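Local coordinates for ESX-5 secretion system protein EccC5 (Mycobacterium tuberculosis, PDB 6J18) that serves as the ATPase component of the ESX-5 type VII secretion system, which exports EsxN and a number of PE_PGRS and PPE proteins, represented here by an ATP-bound FtsK-type domain, at residues A170-L175 with I204-D209; Q262-L267 with M296-G301; T112-I117 with L150-S155. One frame throughout, in Å; residues are numbered along the deposited sequence.

Contact 1. Residues A170-L175 with I204-D209; sequences AMMGEL and IFLIVD
No ring, amide or carboxylate takes part where M172 and L175 meet I204 and L206; the contact is wholly aliphatic apart from one thioether. The one aromatic ring of the strand segment, F205, is on the other face, where it stacks with H238 and meets Y121 edge-to-face. Helix 165-180 lies on the I204 and L206 face, running nearly antiparallel to strand 203-208 (158° between short-segment axes, 11.8 Å apart). L175 straddles two strand residues. Its chi1 (177°) carries CG toward the strand, and chi2 (59°) then spreads the methyls: CD1 comes within 3.7 Å of I204 CG2, while CD2 stands 4.1 Å from L206 CD2. L175 and I204 pass alongside each other in opposite senses. M172 instead crosses L206 at about a right angle; bends at chi2 and chi3 bring its CE to 3.9 Å from L206 CD2, and M172 also packs on L222 and A225. Strands 158-162 and 203-208 both pair parallel with strand 137-143, so the helix belongs to a beta-alpha-beta crossover of the P-loop ATPase core. The strand leads into D209, whose OD2 bonds T107 OG1, consistent with a Walker B position. With no hydrogen bond across the 191 Å² of buried surface, the fit relies on shape and dispersion, without directional bonds to fix it.

Contact 2. Residues Q262-L267 with M296-G301; sequences QANAPL and MAEDTG
L267 and M296 form an antiparallel hydrogen-bonded pair, the point where strand 267-269 pairs with strand 292-296 in the main mixed sheet. Their CA atoms are 5.1 Å apart, and two backbone bonds close the ring between them. L267 N gives its hydrogen to M296 O at 3.1 Å, almost straight (177° at the hydrogen) and in the carbonyl plane. The return bond, M296 N to L267 O, is shorter at 2.8 Å, but the donor sits 36° above the plane of the L267 carbonyl. Both side chains point to one face of the sheet, where each packs on I279 and R280 of strand 278-280. One step back, P266 CA lies 3.7 Å from M296 O, and beyond it the chains part.

From there the segments diverge into two surface turns. N264, with positive phi (55°), is the C-prime residue of the Schellman motif that ends helix 255-262. On the other segment, residues 297-300 turn the chain from strand 292-296 into strand 301-306, with A297 N bonded to T300 O at 2.8 Å. N264 and E298 face each other across this exposed side, yet N264 ND2 stays 4.3 Å from E298 OE1, too far for a hydrogen bond, and both residues touch crystal neighbours. R280 ties the two sides together, its NE bonding A297 O and its NH1 bonding A265 O. At the tight end, the extended chain of M296 leads away from L267 beyond CG; M296 CB, placed by the backbone itself, is its closest side-chain atom, 3.4 Å from L267 O.

Contact 3. Residues T112-I117 with L150-S155; sequences TIMSEI and LTALGS
The carbonyl oxygen of M114 is covered by the isopropyl group of L153, which packs over it with CD2 at 3.3 Å, CD1 at 3.4 Å and CG at 3.5 Å from M114 O. This is a van der Waals contact only; no hydrogen bond crosses between the segments, although 222 Å² is buried. L153 CG is anti to its carbonyl carbon (chi1 -73°), which carries the isopropyl group in against helix 106-120. There CD1 serves two helix residues one turn apart. It lies 3.9 Å from M114 CB and 4.2 Å from I117 CG2, the I117 and L153 side chains crossing at about a right angle.

A152 supplies the loop's other hold on the helix. Its CB points to the helix and meets the far end of M114, 4.0 Å from SD and 3.9 Å from CE. The bend of M114 at chi3 (80°) explains how both sulfur and terminal methyl reach the same small group: the chain folds around A152 CB instead of running past it. L153 is buried and A152 partly exposed, so the loop presents an apolar side to the helix.

Helix 106-120 starts within the predicted ATP-binding loop, residues 100-107, in the position of a P-loop, and this contact covers one flank of the helix with the loop that joins strand 137-143 to strand 158-162. M114 packs on I207 and I117 on F205 of strand 203-208, while I117 packs on A138 and L153 on V140 of strand 137-143. S115 and E116 are turned away from the loop and bind R58 of helix 54-61, and T112 packs on W76 of strand 75-79.

In the fold
Contacts 1 and 3 lie on opposite faces of strand 203-208, which they share. Their centres are 15 Å apart: I204 and L206 serve contact 1, while the other face of the strand reaches the helix of contact 3, with I207 CD1 3.6 Å from M114 CG and F205 CD2 3.7 Å from I117 CD1. Contact 2 stands apart, its centre 23 Å from that of contact 1 and 25 Å from that of contact 3, across the chain's centre from both. The bound ATP is about 12 Å from the A152 side chain and about 13 Å from that of L267; the side chain of M114 is about 12 Å from the magnesium ion.

Contact 1. Residues A170-L175 with I204-D209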
loop_
_atom_site.group_PDB
_atom_site.type_symbol
_atom_site.label_atom_id
_atom_site.label_comp_id
_atom_site.label_asym_id
_atom_site.label_seq_id
_atom_site.Cartn_x
_atom_site.Cartn_y
_atom_site.Cartn_z
ATOM N N ALA A 170 -3.609 19.674 -1.853
ATOM C CA ALA A 170 -2.712 20.341 -0.916
ATOM C C ALA A 170 -1.753 19.359 -0.251
ATOM O O ALA A 170 -0.559 19.638 -0.118
ATOM C CB ALA A 170 -3.515 21.088 0.137
ATOM N N MET A 171 -2.278 18.209 0.164
ATOM C CA MET A 171 -1.472 17.201 0.845
ATOM C C MET A 171 -0.397 16.628 -0.072
ATOM O O MET A 171 0.736 16.400 0.353
ATOM C CB MET A 171 -2.360 16.071 1.372
ATOM C CG MET A 171 -1.612 15.042 2.204
ATOM S SD MET A 171 -2.643 13.657 2.727
ATOM C CE MET A 171 -2.767 12.747 1.194
ATOM N N MET A 172 -0.755 16.398 -1.331
ATOM C CA MET A 172 0.176 15.824 -2.292
ATOM C C MET A 172 1.302 16.802 -2.617
ATOM O O MET A 172 2.410 16.392 -2.961
ATOM C CB MET A 172 -0.554 15.410 -3.571
ATOM C CG MET A 172 -1.513 14.242 -3.384
ATOM S SD MET A 172 -0.747 12.825 -2.574
ATOM C CE MET A 172 0.545 12.448 -3.745
ATOM N N GLY A 173 1.014 18.095 -2.504
ATOM C CA GLY A 173 2.025 19.116 -2.702
ATOM C C GLY A 173 3.053 19.089 -1.587
ATOM O O GLY A 173 4.252 19.240 -1.827
ATOM N N GLU A 174 2.576 18.893 -0.361
ATOM C CA GLU A 174 3.452 18.804 0.800
ATOM C C GLU A 174 4.294 17.535 0.746
ATOM O O GLU A 174 5.479 17.552 1.077
ATOM C CB GLU A 174 2.636 18.836 2.093
ATOM C CG GLU A 174 1.844 20.117 2.297
ATOM C CD GLU A 174 0.831 19.999 3.419
ATOM O OE1 GLU A 174 0.746 18.914 4.033
ATOM O OE2 GLU A 174 0.122 20.991 3.689
ATOM N N LEU A 175 3.671 16.439 0.326
ATOM C CA LEU A 175 4.355 15.157 0.223
ATOM C C LEU A 175 5.461 15.194 -0.825
ATOM O O LEU A 175 6.561 14.695 -0.593
ATOM C CB LEU A 175 3.360 14.043 -0.109
ATOM C CG LEU A 175 3.980 12.658 -0.307
ATOM C CD1 LEU A 175 4.731 12.227 0.945
ATOM C CD2 LEU A 175 2.915 11.637 -0.682
ATOM N N ILE A 204 7.698 6.566 4.473
ATOM C CA ILE A 204 6.454 7.242 4.117
ATOM C C ILE A 204 5.497 6.302 3.392
ATOM O O ILE A 204 5.819 5.770 2.330
ATOM C CB ILE A 204 6.719 8.481 3.237
ATOM C CG1 ILE A 204 7.459 9.547 4.045
ATOM C CG2 ILE A 204 5.412 9.045 2.693
ATOM C CD1 ILE A 204 7.889 10.745 3.232
ATOM N N PHE A 205 4.324 6.094 3.981
ATOM C CA PHE A 205 3.289 5.278 3.363
ATOM C C PHE A 205 2.172 6.151 2.808
ATOM O O PHE A 205 1.403 6.743 3.567
ATOM C CB PHE A 205 2.711 4.273 4.365
ATOM C CG PHE A 205 3.671 3.190 4.772
ATOM C CD1 PHE A 205 4.601 3.406 5.775
ATOM C CD2 PHE A 205 3.632 1.950 4.155
ATOM C CE1 PHE A 205 5.480 2.405 6.152
ATOM C CE2 PHE A 205 4.508 0.945 4.527
ATOM C CZ PHE A 205 5.432 1.173 5.526
ATOM N N LEU A 206 2.091 6.243 1.485
ATOM C CA LEU A 206 0.969 6.909 0.841
ATOM C C LEU A 206 -0.141 5.893 0.615
ATOM O O LEU A 206 -0.046 5.042 -0.269
ATOM C CB LEU A 206 1.388 7.550 -0.484
ATOM C CG LEU A 206 0.252 8.104 -1.352
ATOM C CD1 LEU A 206 -0.558 9.150 -0.597
ATOM C CD2 LEU A 206 0.798 8.681 -2.649
ATOM N N ILE A 207 -1.187 5.980 1.428
ATOM C CA ILE A 207 -2.278 5.018 1.364
ATOM C C ILE A 207 -3.541 5.664 0.808
ATOM O O ILE A 207 -4.068 6.616 1.384
ATOM C CB ILE A 207 -2.567 4.417 2.747
ATOM C CG1 ILE A 207 -1.334 3.666 3.252
ATOM C CG2 ILE A 207 -3.772 3.491 2.684
ATOM C CD1 ILE A 207 -1.440 3.200 4.681
ATOM N N VAL A 208 -4.014 5.144 -0.319
ATOM C CA VAL A 208 -5.176 5.707 -0.996
ATOM C C VAL A 208 -6.290 4.679 -1.167
ATOM O O VAL A 208 -6.119 3.673 -1.856
ATOM C CB VAL A 208 -4.798 6.262 -2.384
ATOM C CG1 VAL A 208 -6.004 6.923 -3.037
ATOM C CG2 VAL A 208 -3.635 7.238 -2.270
ATOM N N ASP A 209 -7.430 4.936 -0.536
ATOM C CA ASP A 209 -8.601 4.084 -0.702
ATOM C C ASP A 209 -9.536 4.719 -1.728
ATOM O O ASP A 209 -9.709 5.937 -1.738
ATOM C CB ASP A 209 -9.321 3.879 0.635
ATOM C CG ASP A 209 -10.213 2.647 0.641
ATOM O OD1 ASP A 209 -10.185 1.879 -0.342
ATOM O OD2 ASP A 209 -10.933 2.437 1.641
#

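Contact 2. Residues Q262-L267 with M296-G301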
loop_
_atom_site.group_PDB
_atom_site.type_symbol
_atom_site.label_atom_id
_atom_site.label_comp_id
_atom_site.label_asym_id
_atom_site.label_seq_id
_atom_site.Cartn_x
_atom_site.Cartn_y
_atom_site.Cartn_z
ATOM N N GLN A 262 4.105 0.055 -14.313
ATOM C CA GLN A 262 5.427 0.139 -14.923
ATOM C C GLN A 262 6.511 -0.296 -13.943
ATOM O O GLN A 262 7.559 -0.799 -14.345
ATOM C CB GLN A 262 5.704 1.560 -15.418
ATOM C CG GLN A 262 5.233 1.827 -16.839
ATOM C CD GLN A 262 5.430 3.271 -17.256
ATOM O OE1 GLN A 262 5.971 4.079 -16.500
ATOM N NE2 GLN A 262 4.992 3.603 -18.464
ATOM N N ALA A 263 6.249 -0.103 -12.655
ATOM C CA ALA A 263 7.181 -0.518 -11.612
ATOM C C ALA A 263 6.934 -1.967 -11.201
ATOM O O ALA A 263 7.550 -2.466 -10.259
ATOM C CB ALA A 263 7.070 0.402 -10.406
ATOM N N ASN A 264 6.028 -2.628 -11.919
ATOM C CA ASN A 264 5.675 -4.025 -11.670
ATOM C C ASN A 264 5.239 -4.283 -10.229
ATOM O O ASN A 264 5.601 -5.299 -9.633
ATOM C CB ASN A 264 6.846 -4.943 -12.030
ATOM C CG ASN A 264 7.099 -5.005 -13.524
ATOM O OD1 ASN A 264 8.211 -4.758 -13.989
ATOM N ND2 ASN A 264 6.063 -5.339 -14.287
ATOM N N ALA A 265 4.462 -3.358 -9.676
ATOM C CA ALA A 265 3.934 -3.510 -8.326
ATOM C C ALA A 265 2.983 -4.699 -8.255
ATOM O O ALA A 265 2.265 -4.978 -9.216
ATOM C CB ALA A 265 3.228 -2.235 -7.882
ATOM N N PRO A 266 2.988 -5.412 -7.118
ATOM C CA PRO A 266 2.049 -6.517 -6.895
ATOM C C PRO A 266 0.601 -6.057 -7.012
ATOM O O PRO A 266 0.249 -4.995 -6.497
ATOM C CB PRO A 266 2.365 -6.965 -5.465
ATOM C CG PRO A 266 3.776 -6.545 -5.243
ATOM C CD PRO A 266 3.939 -5.262 -6.003
ATOM N N LEU A 267 -0.224 -6.847 -7.689
ATOM C CA LEU A 267 -1.626 -6.503 -7.877
ATOM C C LEU A 267 -2.538 -7.603 -7.349
ATOM O O LEU A 267 -2.577 -8.705 -7.896
ATOM C CB LEU A 267 -1.917 -6.241 -9.355
ATOM C CG LEU A 267 -3.377 -6.007 -9.748
ATOM C CD1 LEU A 267 -3.923 -4.746 -9.108
ATOM C CD2 LEU A 267 -3.502 -5.932 -11.258
ATOM N N MET A 296 -1.262 -11.129 -8.130
ATOM C CA MET A 296 -0.580 -11.218 -9.417
ATOM C C MET A 296 0.787 -10.541 -9.446
ATOM O O MET A 296 0.981 -9.465 -8.878
ATOM C CB MET A 296 -1.447 -10.606 -10.521
ATOM C CG MET A 296 -2.762 -11.321 -10.787
ATOM S SD MET A 296 -3.677 -10.521 -12.121
ATOM C CE MET A 296 -5.124 -11.572 -12.231
ATOM N N ALA A 297 1.733 -11.192 -10.118
ATOM C CA ALA A 297 2.974 -10.547 -10.541
ATOM C C ALA A 297 2.761 -10.048 -11.971
ATOM O O ALA A 297 1.812 -9.322 -12.240
ATOM C CB ALA A 297 4.151 -11.506 -10.454
ATOM N N GLU A 298 3.623 -10.460 -12.893
ATOM C CA GLU A 298 3.434 -10.133 -14.301
ATOM C C GLU A 298 2.725 -11.263 -15.058
ATOM O O GLU A 298 1.698 -11.034 -15.720
ATOM C CB GLU A 298 4.771 -9.817 -14.960
ATOM C CG GLU A 298 5.969 -10.358 -14.203
ATOM C CD GLU A 298 7.270 -9.745 -14.667
ATOM O OE1 GLU A 298 7.283 -9.133 -15.764
ATOM O OE2 GLU A 298 8.270 -9.819 -13.915
ATOM N N ASP A 299 3.254 -12.479 -14.952
ATOM C CA ASP A 299 2.685 -13.611 -15.668
ATOM C C ASP A 299 2.129 -14.671 -14.720
ATOM O O ASP A 299 1.347 -15.525 -15.134
ATOM C CB ASP A 299 3.734 -14.235 -16.585
ATOM C CG ASP A 299 4.058 -13.369 -17.787
ATOM O OD1 ASP A 299 3.640 -12.197 -17.805
ATOM O OD2 ASP A 299 4.726 -13.867 -18.722
ATOM N N THR A 300 2.529 -14.614 -13.452
ATOM C CA THR A 300 2.116 -15.624 -12.485
ATOM C C THR A 300 1.303 -15.033 -11.337
ATOM O O THR A 300 1.306 -13.822 -11.118
ATOM C CB THR A 300 3.333 -16.365 -11.902
ATOM O OG1 THR A 300 4.200 -15.427 -11.250
ATOM C CG2 THR A 300 4.102 -17.076 -13.004
ATOM N N GLY A 301 0.612 -15.900 -10.604
ATOM C CA GLY A 301 -0.193 -15.467 -9.477
ATOM C C GLY A 301 -0.457 -16.560 -8.458
ATOM O O GLY A 301 -0.312 -17.746 -8.753
#

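Contact 3. Residues T112-I117 with L150-S155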
loop_
_atom_site.group_PDB
_atom_site.type_symbol
_atom_site.label_atom_id
_atom_site.label_comp_id
_atom_site.label_asym_id
_atom_site.label_seq_id
_atom_site.Cartn_x
_atom_site.Cartn_y
_atom_site.Cartn_z
ATOM N N THR A 112 -5.860 -3.644 7.642
ATOM C CA THR A 112 -4.968 -4.686 8.142
ATOM C C THR A 112 -3.509 -4.270 7.967
ATOM O O THR A 112 -2.686 -4.451 8.866
ATOM C CB THR A 112 -5.221 -6.028 7.426
ATOM O OG1 THR A 112 -6.457 -6.585 7.890
ATOM C CG2 THR A 112 -4.100 -7.017 7.711
ATOM N N ILE A 113 -3.203 -3.696 6.808
ATOM C CA ILE A 113 -1.857 -3.218 6.517
ATOM C C ILE A 113 -1.468 -2.092 7.475
ATOM O O ILE A 113 -0.343 -2.052 7.972
ATOM C CB ILE A 113 -1.744 -2.739 5.053
ATOM C CG1 ILE A 113 -1.802 -3.940 4.105
ATOM C CG2 ILE A 113 -0.451 -1.971 4.826
ATOM C CD1 ILE A 113 -1.901 -3.566 2.640
ATOM N N MET A 114 -2.408 -1.193 7.751
ATOM C CA MET A 114 -2.154 -0.087 8.668
ATOM C C MET A 114 -1.925 -0.589 10.092
ATOM O O MET A 114 -1.046 -0.092 10.798
ATOM C CB MET A 114 -3.309 0.914 8.634
ATOM C CG MET A 114 -3.343 1.744 7.359
ATOM S SD MET A 114 -4.800 2.789 7.206
ATOM C CE MET A 114 -4.339 4.166 8.253
ATOM N N SER A 115 -2.709 -1.578 10.508
ATOM C CA SER A 115 -2.518 -2.192 11.817
ATOM C C SER A 115 -1.115 -2.787 11.928
ATOM O O SER A 115 -0.458 -2.668 12.964
ATOM C CB SER A 115 -3.574 -3.271 12.064
ATOM O OG SER A 115 -3.433 -3.833 13.355
ATOM N N GLU A 116 -0.658 -3.410 10.847
ATOM C CA GLU A 116 0.675 -3.998 10.797
ATOM C C GLU A 116 1.763 -2.933 10.877
ATOM O O GLU A 116 2.805 -3.147 11.495
ATOM C CB GLU A 116 0.841 -4.826 9.523
ATOM C CG GLU A 116 0.348 -6.258 9.645
ATOM C CD GLU A 116 1.134 -7.055 10.667
ATOM O OE1 GLU A 116 0.749 -7.049 11.857
ATOM O OE2 GLU A 116 2.144 -7.681 10.283
ATOM N N ILE A 117 1.519 -1.791 10.242
ATOM C CA ILE A 117 2.448 -0.669 10.309
ATOM C C ILE A 117 2.625 -0.226 11.760
ATOM O O ILE A 117 3.741 0.041 12.210
ATOM C CB ILE A 117 1.965 0.516 9.448
ATOM C CG1 ILE A 117 2.081 0.177 7.960
ATOM C CG2 ILE A 117 2.760 1.773 9.761
ATOM C CD1 ILE A 117 1.484 1.228 7.048
ATOM N N LEU A 150 -9.604 6.574 9.215
ATOM C CA LEU A 150 -9.083 7.694 9.996
ATOM C C LEU A 150 -8.538 7.288 11.360
ATOM O O LEU A 150 -7.711 7.992 11.938
ATOM C CB LEU A 150 -10.168 8.758 10.191
ATOM C CG LEU A 150 -10.416 9.820 9.115
ATOM C CD1 LEU A 150 -10.210 9.286 7.704
ATOM C CD2 LEU A 150 -11.818 10.396 9.275
ATOM N N THR A 151 -9.004 6.157 11.878
ATOM C CA THR A 151 -8.649 5.759 13.233
ATOM C C THR A 151 -7.979 4.391 13.298
ATOM O O THR A 151 -7.812 3.832 14.381
ATOM C CB THR A 151 -9.887 5.739 14.144
ATOM O OG1 THR A 151 -10.789 4.717 13.705
ATOM C CG2 THR A 151 -10.589 7.080 14.092
ATOM N N ALA A 152 -7.599 3.852 12.143
ATOM C CA ALA A 152 -6.846 2.603 12.109
ATOM C C ALA A 152 -5.491 2.809 12.779
ATOM O O ALA A 152 -4.947 1.900 13.406
ATOM C CB ALA A 152 -6.672 2.116 10.680
ATOM N N LEU A 153 -4.956 4.018 12.635
ATOM C CA LEU A 153 -3.729 4.421 13.310
ATOM C C LEU A 153 -3.920 5.789 13.950
ATOM O O LEU A 153 -4.678 6.614 13.445
ATOM C CB LEU A 153 -2.553 4.454 12.335
ATOM C CG LEU A 153 -2.011 3.101 11.875
ATOM C CD1 LEU A 153 -1.022 3.284 10.738
ATOM C CD2 LEU A 153 -1.365 2.371 13.042
ATOM N N GLY A 154 -3.229 6.028 15.060
ATOM C CA GLY A 154 -3.339 7.294 15.760
ATOM C C GLY A 154 -2.652 8.425 15.019
ATOM O O GLY A 154 -2.046 8.215 13.968
ATOM N N SER A 155 -2.739 9.630 15.575
ATOM C CA SER A 155 -2.124 10.799 14.956
ATOM C C SER A 155 -0.609 10.806 15.142
ATOM O O SER A 155 0.076 11.711 14.665
ATOM C CB SER A 155 -2.731 12.087 15.521
ATOM O OG SER A 155 -2.657 12.110 16.936
#